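Local atomic coordinates of deoxyribodipyrimidine photo-lyase (Oryza sativa Japonica Group, PDB entry 3UMV), a protein that uses light energy and a bound FAD to split cyclobutane pyrimidine dimers in ultraviolet-damaged DNA back into separate bases. Residues T373-M385 with M395-T407. Sequence-based numbering, arbitrary orientation.
With FAD (flavin-adenine dinucleotide), chain I; URE (urea), chain J; EDO (1,2-ethanediol), chain F.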
ATOM      1  N   THR A 373      12.013  26.002  -3.396  1.00 19.08           N
ATOM      2  CA  THR A 373      11.036  26.933  -3.932  1.00 17.56           C
ATOM      3  C   THR A 373      10.887  28.194  -3.074  1.00 19.17           C
ATOM      4  O   THR A 373      11.404  28.266  -1.952  1.00 18.40           O
ATOM      5  CB  THR A 373       9.661  26.281  -4.075  1.00 15.62           C
ATOM      6  OG1 THR A 373       9.017  26.202  -2.790  1.00 18.79           O
ATOM      7  CG2 THR A 373       9.786  24.885  -4.693  1.00 15.35           C
ATOM      8  N   HIS A 374      10.155  29.162  -3.614  1.00 19.57           N
ATOM      9  CA  HIS A 374       9.818  30.395  -2.910  1.00 18.98           C
ATOM     10  C   HIS A 374       8.818  30.158  -1.776  1.00 21.62           C
ATOM     11  O   HIS A 374       8.574  31.050  -0.969  1.00 22.29           O
ATOM     12  CB  HIS A 374       9.193  31.389  -3.886  1.00 24.46           C
ATOM     13  CG  HIS A 374       7.841  30.971  -4.373  1.00 25.66           C
ATOM     14  ND1 HIS A 374       7.670  30.022  -5.357  1.00 25.64           N
ATOM     15  CD2 HIS A 374       6.596  31.343  -3.988  1.00 21.66           C
ATOM     16  CE1 HIS A 374       6.378  29.843  -5.575  1.00 23.37           C
ATOM     17  NE2 HIS A 374       5.705  30.636  -4.761  1.00 22.86           N
ATOM     18  N   ASP A 375       8.230  28.968  -1.731  1.00 18.14           N
ATOM     19  CA  ASP A 375       7.128  28.666  -0.801  1.00 17.91           C
ATOM     20  C   ASP A 375       7.613  27.857   0.404  1.00 18.75           C
ATOM     21  O   ASP A 375       7.899  26.669   0.276  1.00 17.33           O
ATOM     22  CB  ASP A 375       6.044  27.901  -1.571  1.00 16.58           C
ATOM     23  CG  ASP A 375       4.823  27.544  -0.713  1.00 18.16           C
ATOM     24  OD1 ASP A 375       3.754  27.230  -1.294  1.00 18.53           O
ATOM     25  OD2 ASP A 375       4.908  27.594   0.527  1.00 18.83           O
ATOM     26  N   PRO A 376       7.721  28.491   1.588  1.00 19.39           N
ATOM     27  CA  PRO A 376       8.294  27.769   2.723  1.00 19.11           C
ATOM     28  C   PRO A 376       7.381  26.665   3.249  1.00 18.45           C
ATOM     29  O   PRO A 376       7.883  25.713   3.826  1.00 18.68           O
ATOM     30  CB  PRO A 376       8.477  28.859   3.782  1.00 21.40           C
ATOM     31  CG  PRO A 376       7.470  29.882   3.431  1.00 19.50           C
ATOM     32  CD  PRO A 376       7.392  29.886   1.934  1.00 18.32           C
ATOM     33  N   LEU A 377       6.077  26.811   3.056  1.00 19.29           N
ATOM     34  CA  LEU A 377       5.125  25.774   3.428  1.00 13.79           C
ATOM     35  C   LEU A 377       5.329  24.534   2.537  1.00 16.07           C
ATOM     36  O   LEU A 377       5.385  23.413   3.030  1.00 16.33           O
ATOM     37  CB  LEU A 377       3.694  26.291   3.340  1.00 16.21           C
ATOM     38  CG  LEU A 377       2.621  25.242   3.655  1.00 16.82           C
ATOM     39  CD1 LEU A 377       2.848  24.603   5.038  1.00 16.78           C
ATOM     40  CD2 LEU A 377       1.240  25.859   3.562  1.00 18.89           C
ATOM     41  N   TRP A 378       5.492  24.751   1.234  1.00 15.53           N
ATOM     42  CA  TRP A 378       5.736  23.641   0.321  1.00 12.49           C
ATOM     43  C   TRP A 378       7.073  22.986   0.635  1.00 16.49           C
ATOM     44  O   TRP A 378       7.171  21.766   0.739  1.00 15.56           O
ATOM     45  CB  TRP A 378       5.691  24.095  -1.138  1.00 11.35           C
ATOM     46  CG  TRP A 378       5.667  22.898  -2.041  1.00 11.08           C
ATOM     47  CD1 TRP A 378       4.551  22.260  -2.512  1.00 12.75           C
ATOM     48  CD2 TRP A 378       6.797  22.136  -2.503  1.00 14.58           C
ATOM     49  NE1 TRP A 378       4.914  21.171  -3.260  1.00 12.44           N
ATOM     50  CE2 TRP A 378       6.284  21.071  -3.285  1.00 12.04           C
ATOM     51  CE3 TRP A 378       8.190  22.263  -2.357  1.00 14.63           C
ATOM     52  CZ2 TRP A 378       7.111  20.119  -3.893  1.00 10.44           C
ATOM     53  CZ3 TRP A 378       9.012  21.331  -2.979  1.00 13.00           C
ATOM     54  CH2 TRP A 378       8.465  20.272  -3.744  1.00 12.94           C
ATOM     55  N   ASN A 379       8.106  23.808   0.808  1.00 13.13           N
ATOM     56  CA  ASN A 379       9.404  23.273   1.169  1.00 16.06           C
ATOM     57  C   ASN A 379       9.337  22.383   2.400  1.00 17.03           C
ATOM     58  O   ASN A 379       9.981  21.336   2.434  1.00 15.06           O
ATOM     59  CB  ASN A 379      10.413  24.405   1.423  1.00 12.74           C
ATOM     60  CG  ASN A 379      10.776  25.180   0.173  1.00 17.37           C
ATOM     61  OD1 ASN A 379      11.325  26.282   0.269  1.00 23.46           O
ATOM     62  ND2 ASN A 379      10.482  24.629  -0.998  1.00 13.45           N
ATOM     63  N   ALA A 380       8.570  22.805   3.410  1.00 15.48           N
ATOM     64  CA  ALA A 380       8.417  22.036   4.645  1.00 16.28           C
ATOM     65  C   ALA A 380       7.780  20.676   4.373  1.00 12.97           C
ATOM     66  O   ALA A 380       8.215  19.670   4.911  1.00 15.37           O
ATOM     67  CB  ALA A 380       7.588  22.841   5.702  1.00 13.34           C
ATOM     68  N   SER A 381       6.756  20.654   3.529  1.00 15.12           N
ATOM     69  CA  SER A 381       6.079  19.402   3.215  1.00 15.52           C
ATOM     70  C   SER A 381       7.026  18.453   2.486  1.00 16.85           C
ATOM     71  O   SER A 381       7.079  17.265   2.789  1.00 13.70           O
ATOM     72  CB  SER A 381       4.790  19.641   2.421  1.00 13.77           C
ATOM     73  OG  SER A 381       5.031  20.099   1.103  1.00 16.32           O
ATOM     74  N   GLN A 382       7.814  18.992   1.558  1.00 16.07           N
ATOM     75  CA  GLN A 382       8.806  18.175   0.869  1.00 15.94           C
ATOM     76  C   GLN A 382       9.864  17.614   1.819  1.00 15.75           C
ATOM     77  O   GLN A 382      10.225  16.442   1.725  1.00 16.36           O
ATOM     78  CB  GLN A 382       9.442  18.966  -0.284  1.00 14.91           C
ATOM     79  CG  GLN A 382      10.595  18.262  -0.961  1.00 14.86           C
ATOM     80  CD  GLN A 382      10.173  17.054  -1.781  1.00 11.22           C
ATOM     81  OE1 GLN A 382       9.012  16.923  -2.175  1.00 14.42           O
ATOM     82  NE2 GLN A 382      11.119  16.166  -2.045  1.00 14.70           N
ATOM     83  N   LEU A 383      10.343  18.439   2.755  1.00 15.39           N
ATOM     84  CA  LEU A 383      11.355  17.987   3.704  1.00 14.62           C
ATOM     85  C   LEU A 383      10.811  16.972   4.699  1.00 17.50           C
ATOM     86  O   LEU A 383      11.550  16.094   5.156  1.00 14.83           O
ATOM     87  CB  LEU A 383      11.960  19.174   4.456  1.00 17.54           C
ATOM     88  CG  LEU A 383      12.805  20.088   3.564  1.00 23.80           C
ATOM     89  CD1 LEU A 383      13.094  21.411   4.253  1.00 24.69           C
ATOM     90  CD2 LEU A 383      14.104  19.402   3.129  1.00 28.03           C
ATOM     91  N   GLU A 384       9.530  17.091   5.043  1.00 14.43           N
ATOM     92  CA  GLU A 384       8.924  16.131   5.954  1.00 15.92           C
ATOM     93  C   GLU A 384       8.985  14.764   5.283  1.00 20.47           C
ATOM     94  O   GLU A 384       9.422  13.796   5.889  1.00 18.78           O
ATOM     95  CB  GLU A 384       7.490  16.507   6.330  1.00 11.47           C
ATOM     96  CG  GLU A 384       6.898  15.592   7.423  1.00 15.02           C
ATOM     97  CD  GLU A 384       5.460  15.924   7.792  1.00 19.02           C
ATOM     98  OE1 GLU A 384       5.095  15.694   8.961  1.00 22.32           O
ATOM     99  OE2 GLU A 384       4.687  16.398   6.932  1.00 15.97           O
ATOM    100  N   MET A 385       8.583  14.701   4.019  1.00 20.59           N
ATOM    101  CA  MET A 385       8.669  13.456   3.262  1.00 18.55           C
ATOM    102  C   MET A 385      10.120  12.950   3.155  1.00 15.94           C
ATOM    103  O   MET A 385      10.406  11.780   3.410  1.00 14.66           O
ATOM    104  CB  MET A 385       8.046  13.641   1.874  1.00 17.43           C
ATOM    105  CG  MET A 385       8.022  12.376   1.046  1.00 18.44           C
ATOM    106  SD  MET A 385       7.301  12.611  -0.596  1.00 21.17           S
ATOM    107  CE  MET A 385       8.307  13.962  -1.216  1.00 13.23           C
ATOM    108  N   MET A 395      -1.053  17.765   4.002  1.00 14.13           N
ATOM    109  CA  MET A 395       0.016  18.400   3.221  1.00 15.07           C
ATOM    110  C   MET A 395       0.278  17.691   1.870  1.00 11.32           C
ATOM    111  O   MET A 395       0.717  18.340   0.930  1.00 13.08           O
ATOM    112  CB  MET A 395       1.323  18.555   4.021  1.00 12.42           C
ATOM    113  CG  MET A 395       1.279  19.641   5.117  1.00 13.73           C
ATOM    114  SD  MET A 395       0.434  21.156   4.632  1.00 17.16           S
ATOM    115  CE  MET A 395       1.444  21.680   3.255  1.00 15.21           C
ATOM    116  N   ARG A 396       0.000  16.385   1.759  1.00 10.03           N
ATOM    117  CA  ARG A 396       0.178  15.693   0.468  1.00 11.99           C
ATOM    118  C   ARG A 396      -0.666  16.304  -0.654  1.00 10.32           C
ATOM    119  O   ARG A 396      -0.197  16.420  -1.809  1.00 11.51           O
ATOM    120  CB  ARG A 396      -0.090  14.185   0.589  1.00 12.63           C
ATOM    121  CG  ARG A 396       0.896  13.474   1.484  1.00 12.35           C
ATOM    122  CD  ARG A 396       0.812  11.961   1.316  1.00 16.35           C
ATOM    123  NE  ARG A 396       1.298  11.278   2.512  1.00 17.84           N
ATOM    124  CZ  ARG A 396       1.779  10.043   2.522  1.00 19.62           C
ATOM    125  NH1 ARG A 396       1.878   9.368   1.389  1.00 18.58           N
ATOM    126  NH2 ARG A 396       2.182   9.490   3.664  1.00 18.16           N
ATOM    127  N   MET A 397      -1.889  16.725  -0.316  1.00 12.93           N
ATOM    128  CA  MET A 397      -2.771  17.375  -1.290  1.00 12.72           C
ATOM    129  C   MET A 397      -2.185  18.716  -1.756  1.00 11.74           C
ATOM    130  O   MET A 397      -2.092  18.976  -2.956  1.00 14.83           O
ATOM    131  CB  MET A 397      -4.168  17.589  -0.697  1.00 14.85           C
ATOM    132  CG  MET A 397      -4.863  16.302  -0.329  1.00 17.63           C
ATOM    133  SD  MET A 397      -6.531  16.579   0.337  1.00 18.70           S
ATOM    134  CE  MET A 397      -6.139  16.940   2.030  1.00 12.70           C
ATOM    135  N   TYR A 398      -1.791  19.558  -0.801  1.00 11.67           N
ATOM    136  CA  TYR A 398      -1.169  20.845  -1.092  1.00 13.79           C
ATOM    137  C   TYR A 398       0.102  20.657  -1.926  1.00 13.23           C
ATOM    138  O   TYR A 398       0.280  21.284  -2.964  1.00 14.65           O
ATOM    139  CB  TYR A 398      -0.828  21.553   0.220  1.00 11.25           C
ATOM    140  CG  TYR A 398      -0.201  22.916   0.052  1.00 15.51           C
ATOM    141  CD1 TYR A 398       1.180  23.081   0.041  1.00 13.69           C
ATOM    142  CD2 TYR A 398      -1.000  24.041  -0.105  1.00 16.76           C
ATOM    143  CE1 TYR A 398       1.749  24.356  -0.107  1.00 14.52           C
ATOM    144  CE2 TYR A 398      -0.448  25.297  -0.257  1.00 15.80           C
ATOM    145  CZ  TYR A 398       0.915  25.451  -0.268  1.00 17.72           C
ATOM    146  OH  TYR A 398       1.433  26.717  -0.426  1.00 16.46           O
ATOM    147  N   TRP A 399       0.949  19.746  -1.465  1.00 12.15           N
ATOM    148  CA  TRP A 399       2.244  19.450  -2.080  1.00 11.30           C
ATOM    149  C   TRP A 399       2.102  19.082  -3.547  1.00  9.67           C
ATOM    150  O   TRP A 399       2.784  19.641  -4.417  1.00 11.70           O
ATOM    151  CB  TRP A 399       2.893  18.316  -1.292  1.00 12.58           C
ATOM    152  CG  TRP A 399       4.119  17.728  -1.877  1.00 11.78           C
ATOM    153  CD1 TRP A 399       5.398  18.191  -1.748  1.00 17.43           C
ATOM    154  CD2 TRP A 399       4.205  16.511  -2.620  1.00 14.27           C
ATOM    155  NE1 TRP A 399       6.271  17.349  -2.400  1.00 14.20           N
ATOM    156  CE2 TRP A 399       5.562  16.314  -2.947  1.00 13.24           C
ATOM    157  CE3 TRP A 399       3.264  15.573  -3.051  1.00 13.58           C
ATOM    158  CZ2 TRP A 399       5.997  15.220  -3.691  1.00 15.14           C
ATOM    159  CZ3 TRP A 399       3.698  14.494  -3.787  1.00 16.17           C
ATOM    160  CH2 TRP A 399       5.047  14.318  -4.093  1.00 13.28           C
ATOM    161  N   ALA A 400       1.202  18.168  -3.856  1.00 11.68           N
ATOM    162  CA  ALA A 400       1.067  17.729  -5.234  1.00  9.87           C
ATOM    163  C   ALA A 400       0.423  18.795  -6.126  1.00 14.55           C
ATOM    164  O   ALA A 400       0.756  18.914  -7.304  1.00 13.05           O
ATOM    165  CB  ALA A 400       0.288  16.402  -5.311  1.00 12.82           C
ATOM    166  N   LYS A 401      -0.514  19.553  -5.569  1.00 13.86           N
ATOM    167  CA  LYS A 401      -1.142  20.624  -6.325  1.00 11.78           C
ATOM    168  C   LYS A 401      -0.179  21.750  -6.696  1.00 14.38           C
ATOM    169  O   LYS A 401      -0.289  22.342  -7.783  1.00 13.54           O
ATOM    170  CB  LYS A 401      -2.354  21.165  -5.583  1.00  9.67           C
ATOM    171  CG  LYS A 401      -3.505  20.179  -5.594  1.00 12.65           C
ATOM    172  CD  LYS A 401      -4.774  20.783  -5.039  1.00 12.76           C
ATOM    173  CE  LYS A 401      -5.906  19.731  -5.060  1.00 13.79           C
ATOM    174  NZ  LYS A 401      -6.383  19.463  -6.440  1.00 13.88           N
ATOM    175  N   LYS A 402       0.763  22.065  -5.810  1.00 13.63           N
ATOM    176  CA  LYS A 402       1.791  23.051  -6.167  1.00 16.56           C
ATOM    177  C   LYS A 402       2.686  22.548  -7.300  1.00 13.42           C
ATOM    178  O   LYS A 402       3.163  23.327  -8.126  1.00 16.88           O
ATOM    179  CB  LYS A 402       2.642  23.434  -4.962  1.00 10.56           C
ATOM    180  CG  LYS A 402       1.893  24.195  -3.884  1.00 13.25           C
ATOM    181  CD  LYS A 402       1.366  25.516  -4.418  1.00 19.53           C
ATOM    182  CE  LYS A 402      -0.127  25.615  -4.201  1.00 24.68           C
ATOM    183  NZ  LYS A 402      -0.656  27.007  -4.398  1.00 20.09           N
ATOM    184  N   ILE A 403       2.916  21.239  -7.358  1.00 14.36           N
ATOM    185  CA  ILE A 403       3.731  20.702  -8.438  1.00 16.07           C
ATOM    186  C   ILE A 403       3.038  20.939  -9.781  1.00 16.09           C
ATOM    187  O   ILE A 403       3.683  21.333 -10.753  1.00 15.12           O
ATOM    188  CB  ILE A 403       4.042  19.220  -8.213  1.00 12.28           C
ATOM    189  CG1 ILE A 403       4.832  19.047  -6.926  1.00 10.89           C
ATOM    190  CG2 ILE A 403       4.832  18.649  -9.381  1.00 12.18           C
ATOM    191  CD1 ILE A 403       5.128  17.601  -6.563  1.00 14.29           C
ATOM    192  N   LEU A 404       1.720  20.752  -9.818  1.00 14.83           N
ATOM    193  CA  LEU A 404       0.928  21.127 -10.996  1.00 13.49           C
ATOM    194  C   LEU A 404       1.097  22.612 -11.331  1.00 17.46           C
ATOM    195  O   LEU A 404       1.262  23.007 -12.504  1.00 15.49           O
ATOM    196  CB  LEU A 404      -0.552  20.825 -10.759  1.00 13.73           C
ATOM    197  CG  LEU A 404      -1.513  21.348 -11.827  1.00 14.60           C
ATOM    198  CD1 LEU A 404      -1.201  20.714 -13.185  1.00 14.06           C
ATOM    199  CD2 LEU A 404      -2.960  21.076 -11.419  1.00 17.17           C
ATOM    200  N   GLU A 405       1.074  23.443 -10.297  1.00 15.51           N
ATOM    201  CA  GLU A 405       1.139  24.888 -10.502  1.00 17.23           C
ATOM    202  C   GLU A 405       2.508  25.382 -10.975  1.00 14.69           C
ATOM    203  O   GLU A 405       2.605  26.430 -11.590  1.00 15.96           O
ATOM    204  CB  GLU A 405       0.779  25.590  -9.201  1.00 19.96           C
ATOM    205  CG  GLU A 405       0.404  27.045  -9.363  1.00 20.75           C
ATOM    206  CD  GLU A 405      -0.116  27.646  -8.075  1.00 21.55           C
ATOM    207  OE1 GLU A 405      -0.576  28.798  -8.110  1.00 23.93           O
ATOM    208  OE2 GLU A 405      -0.090  26.962  -7.031  1.00 22.96           O
ATOM    209  N   TRP A 406       3.560  24.631 -10.675  1.00 15.15           N
ATOM    210  CA  TRP A 406       4.915  25.087 -10.942  1.00 17.35           C
ATOM    211  C   TRP A 406       5.649  24.203 -11.947  1.00 15.27           C
ATOM    212  O   TRP A 406       6.872  24.162 -11.955  1.00 19.08           O
ATOM    213  CB  TRP A 406       5.734  25.127  -9.644  1.00 18.76           C
ATOM    214  CG  TRP A 406       5.145  25.999  -8.587  1.00 18.11           C
ATOM    215  CD1 TRP A 406       4.341  27.092  -8.766  1.00 14.04           C
ATOM    216  CD2 TRP A 406       5.293  25.833  -7.178  1.00 17.93           C
ATOM    217  NE1 TRP A 406       3.994  27.625  -7.539  1.00 22.01           N
ATOM    218  CE2 TRP A 406       4.566  26.862  -6.553  1.00 17.85           C
ATOM    219  CE3 TRP A 406       5.970  24.904  -6.379  1.00 16.70           C
ATOM    220  CZ2 TRP A 406       4.498  26.988  -5.163  1.00 22.10           C
ATOM    221  CZ3 TRP A 406       5.913  25.044  -4.996  1.00 19.67           C
ATOM    222  CH2 TRP A 406       5.175  26.069  -4.410  1.00 21.73           C
ATOM    223  N   THR A 407       4.918  23.472 -12.776  0.50 12.76           N
ATOM    224  CA  THR A 407       5.585  22.732 -13.839  0.50 15.77           C
ATOM    225  C   THR A 407       4.930  23.004 -15.180  0.50 18.18           C
ATOM    226  O   THR A 407       3.839  23.575 -15.246  0.50 19.66           O
ATOM    227  CB  THR A 407       5.676  21.217 -13.551  0.50 16.03           C
ATOM    228  OG1 THR A 407       4.362  20.678 -13.371  0.50 10.33           O
ATOM    229  CG2 THR A 407       6.505  20.961 -12.297  0.50 18.39           C
TER
HETATM  230  PA  FAD I 801      -4.872   8.155   8.532  1.00 15.32           P
HETATM  231  O1A FAD I 801      -5.544   9.489   8.408  1.00 20.21           O
HETATM  232  O2A FAD I 801      -4.738   7.652   9.942  1.00 16.35           O
HETATM  233  O5B FAD I 801      -5.668   7.111   7.617  1.00 16.20           O
HETATM  234  C5B FAD I 801      -5.774   5.746   7.959  1.00 20.26           C
HETATM  235  C4B FAD I 801      -5.708   4.886   6.692  1.00 15.98           C
HETATM  236  O4B FAD I 801      -6.731   5.223   5.767  1.00 14.28           O
HETATM  237  C3B FAD I 801      -4.417   5.103   5.928  1.00 17.49           C
HETATM  238  O3B FAD I 801      -3.367   4.327   6.454  1.00 17.24           O
HETATM  239  C2B FAD I 801      -4.809   4.642   4.556  1.00 14.42           C
HETATM  240  O2B FAD I 801      -4.857   3.228   4.528  1.00 18.60           O
HETATM  241  C1B FAD I 801      -6.228   5.139   4.452  1.00 15.20           C
HETATM  242  N9A FAD I 801      -6.278   6.456   3.795  1.00 14.24           N
HETATM  243  C8A FAD I 801      -6.277   7.690   4.389  1.00 16.30           C
HETATM  244  N7A FAD I 801      -6.345   8.619   3.406  1.00 13.66           N
HETATM  245  C5A FAD I 801      -6.374   7.988   2.198  1.00 13.15           C
HETATM  246  C6A FAD I 801      -6.444   8.420   0.868  1.00 14.39           C
HETATM  247  N6A FAD I 801      -6.599   9.704   0.549  1.00 18.62           N
HETATM  248  N1A FAD I 801      -6.464   7.495  -0.152  1.00 14.33           N
HETATM  249  C2A FAD I 801      -6.424   6.151   0.138  1.00 16.42           C
HETATM  250  N3A FAD I 801      -6.351   5.727   1.446  1.00 15.00           N
HETATM  251  C4A FAD I 801      -6.340   6.631   2.450  1.00 14.60           C
HETATM  252  N1  FAD I 801      -1.345   6.773   0.798  1.00  9.88           N
HETATM  253  C2  FAD I 801      -0.542   5.671   0.848  1.00 14.62           C
HETATM  254  O2  FAD I 801      -0.910   4.728   1.548  1.00 15.69           O
HETATM  255  N3  FAD I 801       0.629   5.620   0.111  1.00 11.32           N
HETATM  256  C4  FAD I 801       1.013   6.693  -0.673  1.00 13.20           C
HETATM  257  O4  FAD I 801       2.062   6.646  -1.325  1.00 14.63           O
HETATM  258  C4X FAD I 801       0.183   7.806  -0.726  1.00 15.67           C
HETATM  259  N5  FAD I 801       0.514   8.910  -1.476  1.00 16.42           N
HETATM  260  C5X FAD I 801      -0.333   9.999  -1.531  1.00 13.22           C
HETATM  261  C6  FAD I 801      -0.002  11.106  -2.325  1.00 10.28           C
HETATM  262  C7  FAD I 801      -0.855  12.212  -2.379  1.00 10.31           C
HETATM  263  C7M FAD I 801      -0.483  13.383  -3.250  1.00  9.76           C
HETATM  264  C8  FAD I 801      -2.034  12.204  -1.627  1.00 11.96           C
HETATM  265  C8M FAD I 801      -2.987  13.362  -1.641  1.00 12.83           C
HETATM  266  C9  FAD I 801      -2.343  11.110  -0.838  1.00  9.70           C
HETATM  267  C9A FAD I 801      -1.502  10.013  -0.792  1.00 11.51           C
HETATM  268  N10 FAD I 801      -1.818   8.929   0.001  1.00 10.48           N
HETATM  269  C10 FAD I 801      -0.980   7.840   0.015  1.00  9.86           C
HETATM  270  C1' FAD I 801      -3.088   8.888   0.840  1.00 12.56           C
HETATM  271  C2' FAD I 801      -2.914   9.442   2.290  1.00 12.97           C
HETATM  272  O2' FAD I 801      -2.249  10.708   2.362  1.00 14.04           O
HETATM  273  C3' FAD I 801      -2.185   8.478   3.244  1.00 12.98           C
HETATM  274  O3' FAD I 801      -2.782   7.211   3.165  1.00 13.37           O
HETATM  275  C4' FAD I 801      -2.216   8.933   4.705  1.00 15.73           C
HETATM  276  O4' FAD I 801      -1.614  10.209   4.820  1.00 18.20           O
HETATM  277  C5' FAD I 801      -1.481   7.889   5.544  1.00 13.94           C
HETATM  278  O5' FAD I 801      -1.194   8.284   6.864  1.00 11.85           O
HETATM  279  P   FAD I 801      -1.986   7.593   8.077  1.00 13.52           P
HETATM  280  O1P FAD I 801      -1.929   6.082   7.965  1.00 15.62           O
HETATM  281  O2P FAD I 801      -1.434   8.102   9.383  1.00 14.02           O
HETATM  282  O3P FAD I 801      -3.435   8.232   7.770  1.00 15.16           O
HETATM  283  C   URE J 901       2.757  12.657   9.874  1.00 27.67           C
HETATM  284  O   URE J 901       3.475  13.182   9.022  1.00 24.40           O
HETATM  285  N1  URE J 901       2.217  13.378  10.831  1.00 23.56           N
HETATM  286  N2  URE J 901       2.663  11.352   9.923  1.00 21.81           N
HETATM  287  C1  EDO F 706      -2.275  30.178 -10.812  1.00 48.99           C
HETATM  288  O1  EDO F 706      -0.971  29.751 -10.700  1.00 50.48           O
HETATM  289  C2  EDO F 706      -3.285  29.263 -10.863  1.00 45.09           C
HETATM  290  O2  EDO F 706      -4.589  29.692 -10.903  1.00 44.48           O
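Trp378 of helix 376-388 lies between Trp399 of helix 393-405 and Trp406, the first residue beyond that helix's end, and the three indoles make up the predicted tryptophan electron-transfer chain of this class II photolyase. The axes of 376-385 and 395-405 come within 9.5 Å, and Trp378 enters the second helix as a knob among Tyr398, Trp399, Lys402 and Ile403. With CG anti to the backbone N (chi1 -169°), its indole reaches toward the second helix, and NE1 gives a nearly straight hydrogen bond to Trp399 O (2.9 Å), which lies in the ring plane and receives it on a lone pair. That bond, with the packing on both faces, would hold the indole's rotation. Over one face comes the pyrrole side of Trp399, nearly parallel (9°) but slid so far that the rings barely overlap; Trp378 CZ2 and Trp399 NE1 are 3.3 Å apart. Against the opposite face Trp406 presents its benzo edge, CZ3 standing 3.7 Å from Trp378 CG. His374 turns its edge, CE1 foremost, to a face of Trp406 in an offset edge-to-face pair, while its ND1 is hydrogen-bonded to Tyr363 OH. At the flavin end, methyl C7M of FAD lies near the edge of Trp399, consistent with electrons passing along the indoles to the cofactor. Trp399 NE1 donates a hydrogen bond to Gln382 OE1 (2.8 Å), and Met385 lays CE obliquely against CZ2 of the same indole. Leu377 puts CD2 over the face of Tyr398. The phenol OH of Tyr398 donates to the syn lone pair of Asp375 OD1 at 2.5 Å, while Asp375 OD2 caps the first helix by accepting from Trp378 N.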